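Local coordinates for mandelate racemase/muconate lactonizing enzyme family protein (Bradyrhizobium sp. ORS 278, PDB 3TOY), which belongs to the mandelate racemase/muconate lactonizing enzyme family of enolase-like proteins and binds calcium, at residues A197-M202 with T230-R235. Residues are numbered along the deposited sequence; the frame is centred on the assembly and turned at random.
Sequences ATDEAM and TRRIAR. With P4C (O-acetaldehydyl-hexaethylene glycol), chain N.
Arg232 and Asp199 form the salt bridge that joins helices 196-210 and 226-236: NH1 of Arg232 donates to OD2 of Asp199 at 2.7 Å. The N-H...O angle of 145° marks a bent bond. The oxygen lies at the edge of the guanidinium, near its plane, but the donor meets the syn side of OD2 from out of the carboxylate plane; the two flat groups are twisted, their planes 51° apart. A chain extended from CG to NE carries the guanidinium of Arg232 across. Its CD also comes to 3.5 Å from OD2 of Asp199. Both residues are buried, and their polar ends have further partners: OD1 of Asp199 accepts from Gly192 N, NH1 of Arg232 also donates to Gly194 O, and NE pairs with Glu228. The two loop bonds, to Gly192 and Gly194, tie the bridge to the segment just before helix 196-210. The two helices are successive outer helices of the enolase-type barrel domain, each following a parallel strand (186-190 and 215-219). The CA atoms of Asp199 and Arg232 are 8.5 Å apart. Further along, Glu200 runs out with CG anti to its backbone N (chi1 -174°), leaving OE2 4.1 Å from the carbonyl O of Arg235, while OE2 is hydrogen-bonded to Tyr239 OH. Its OE1 stands 4.6 Å from NE of Arg235, where opposite charges may attract weakly without contact. Leu196 lies against Arg231, Arg232 and Arg235. On the ligand side, ether O19 of o-acetaldehydyl-hexaethylene glycol sits 3.4 Å above the centre of the Arg231 guanidinium, over one face.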
loop_
_atom_site.group_PDB
_atom_site.type_symbol
_atom_site.label_atom_id
_atom_site.label_comp_id
_atom_site.label_asym_id
_atom_site.label_seq_id
_atom_site.Cartn_x
_atom_site.Cartn_y
_atom_site.Cartn_z
ATOM N N ALA A 197 19.203 -31.576 6.081
ATOM C CA ALA A 197 20.487 -32.106 6.545
ATOM C C ALA A 197 21.370 -32.418 5.350
ATOM O O ALA A 197 22.562 -32.122 5.355
ATOM C CB ALA A 197 20.289 -33.370 7.415
ATOM N N THR A 198 20.787 -33.024 4.326
ATOM C CA THR A 198 21.539 -33.345 3.121
ATOM C C THR A 198 22.121 -32.104 2.435
ATOM O O THR A 198 23.291 -32.084 2.034
ATOM C CB THR A 198 20.665 -34.142 2.156
ATOM O OG1 THR A 198 20.367 -35.408 2.759
ATOM C CG2 THR A 198 21.382 -34.379 0.846
ATOM N N ASP A 199 21.316 -31.055 2.327
ATOM C CA ASP A 199 21.779 -29.821 1.709
ATOM C C ASP A 199 22.891 -29.236 2.544
ATOM O O ASP A 199 23.901 -28.768 2.017
ATOM C CB ASP A 199 20.656 -28.778 1.646
ATOM C CG ASP A 199 19.533 -29.166 0.713
ATOM O OD1 ASP A 199 19.773 -29.903 -0.280
ATOM O OD2 ASP A 199 18.396 -28.705 0.971
ATOM N N GLU A 200 22.710 -29.246 3.860
ATOM C CA GLU A 200 23.682 -28.591 4.709
ATOM C C GLU A 200 25.005 -29.366 4.715
ATOM O O GLU A 200 26.074 -28.772 4.670
ATOM C CB GLU A 200 23.154 -28.419 6.124
ATOM C CG GLU A 200 24.098 -27.614 6.989
ATOM C CD GLU A 200 23.480 -27.164 8.295
ATOM O OE1 GLU A 200 22.318 -27.525 8.564
ATOM O OE2 GLU A 200 24.177 -26.462 9.060
ATOM N N ALA A 201 24.923 -30.694 4.764
ATOM C CA ALA A 201 26.132 -31.528 4.682
ATOM C C ALA A 201 26.899 -31.192 3.407
ATOM O O ALA A 201 28.112 -30.975 3.431
ATOM C CB ALA A 201 25.759 -33.017 4.695
ATOM N N MET A 202 26.186 -31.157 2.286
ATOM C CA MET A 202 26.825 -30.870 1.001
ATOM C C MET A 202 27.538 -29.527 0.988
ATOM O O MET A 202 28.701 -29.440 0.599
ATOM C CB MET A 202 25.822 -30.911 -0.142
ATOM C CG MET A 202 26.494 -30.646 -1.498
ATOM S SD MET A 202 25.327 -30.507 -2.856
ATOM C CE MET A 202 24.798 -28.792 -2.661
ATOM N N THR A 230 12.055 -20.915 2.958
ATOM C CA THR A 230 12.442 -19.981 4.016
ATOM C C THR A 230 13.199 -20.651 5.171
ATOM O O THR A 230 14.192 -20.117 5.660
ATOM C CB THR A 230 11.204 -19.226 4.553
ATOM O OG1 THR A 230 10.813 -18.266 3.565
ATOM C CG2 THR A 230 11.548 -18.465 5.827
ATOM N N ARG A 231 12.694 -21.794 5.608
ATOM C CA ARG A 231 13.304 -22.566 6.689
ATOM C C ARG A 231 14.725 -23.021 6.311
ATOM O O ARG A 231 15.665 -22.850 7.076
ATOM C CB ARG A 231 12.438 -23.792 7.020
ATOM C CG ARG A 231 12.752 -24.374 8.396
ATOM C CD ARG A 231 11.944 -25.645 8.700
ATOM N NE ARG A 231 12.319 -26.709 7.777
ATOM C CZ ARG A 231 13.280 -27.601 8.031
ATOM N NH1 ARG A 231 13.924 -27.560 9.188
ATOM N NH2 ARG A 231 13.594 -28.519 7.126
ATOM N N ARG A 232 14.881 -23.594 5.121
ATOM C CA ARG A 232 16.212 -24.079 4.721
ATOM C C ARG A 232 17.197 -22.939 4.531
ATOM O O ARG A 232 18.368 -23.047 4.926
ATOM C CB ARG A 232 16.138 -24.879 3.425
ATOM C CG ARG A 232 15.238 -26.115 3.554
ATOM C CD ARG A 232 15.647 -27.248 2.605
ATOM N NE ARG A 232 14.722 -28.376 2.725
ATOM C CZ ARG A 232 14.846 -29.533 2.085
ATOM N NH1 ARG A 232 15.887 -29.752 1.287
ATOM N NH2 ARG A 232 13.931 -30.484 2.247
ATOM N N ILE A 233 16.742 -21.866 3.886
ATOM C CA ILE A 233 17.627 -20.732 3.626
ATOM C C ILE A 233 18.197 -20.145 4.914
ATOM O O ILE A 233 19.387 -19.838 4.989
ATOM C CB ILE A 233 16.932 -19.632 2.764
ATOM C CG1 ILE A 233 16.630 -20.196 1.365
ATOM C CG2 ILE A 233 17.811 -18.369 2.716
ATOM C CD1 ILE A 233 15.733 -19.254 0.482
ATOM N N ALA A 234 17.369 -20.017 5.949
ATOM C CA ALA A 234 17.865 -19.458 7.212
ATOM C C ALA A 234 18.974 -20.333 7.812
ATOM O O ALA A 234 19.921 -19.844 8.443
ATOM C CB ALA A 234 16.746 -19.293 8.200
ATOM N N ARG A 235 18.846 -21.629 7.617
ATOM C CA ARG A 235 19.787 -22.565 8.216
ATOM C C ARG A 235 21.077 -22.622 7.401
ATOM O O ARG A 235 22.112 -23.085 7.888
ATOM C CB ARG A 235 19.132 -23.945 8.314
ATOM C CG ARG A 235 17.918 -23.935 9.243
ATOM C CD ARG A 235 18.322 -24.198 10.702
ATOM N NE ARG A 235 18.801 -25.572 10.846
ATOM C CZ ARG A 235 18.029 -26.608 11.174
ATOM N NH1 ARG A 235 16.733 -26.428 11.423
ATOM N NH2 ARG A 235 18.551 -27.831 11.253
HETATM O O1 P4C N . 6.465 -26.371 4.145
HETATM C C2 P4C N . 5.513 -27.320 4.653
HETATM C C3 P4C N . 6.070 -28.721 4.436
HETATM O O4 P4C N . 5.127 -29.458 3.675
HETATM C C5 P4C N . 5.694 -30.626 3.097
HETATM C C6 P4C N . 4.869 -31.817 3.562
HETATM O O7 P4C N . 5.239 -32.140 4.904
HETATM C C8 P4C N . 4.436 -33.208 5.413
HETATM C C9 P4C N . 4.827 -33.500 6.846
HETATM O O10 P4C N . 6.145 -34.031 6.820
HETATM C C11 P4C N . 6.530 -34.489 8.108
HETATM C C12 P4C N . 8.013 -34.804 8.078
HETATM O O13 P4C N . 8.703 -33.707 7.483
HETATM C C14 P4C N . 10.121 -33.862 7.566
HETATM C C15 P4C N . 10.774 -32.544 7.177
HETATM O O16 P4C N . 10.591 -31.620 8.245
HETATM C C17 P4C N . 10.663 -30.257 7.837
HETATM C C18 P4C N . 10.265 -29.387 9.025
HETATM O O19 P4C N . 11.224 -29.525 10.073
HETATM C C20 P4C N . 10.846 -28.841 11.269
HETATM C C21 P4C N . 11.824 -29.157 12.398
HETATM O O22 P4C N . 11.663 -30.509 12.843
#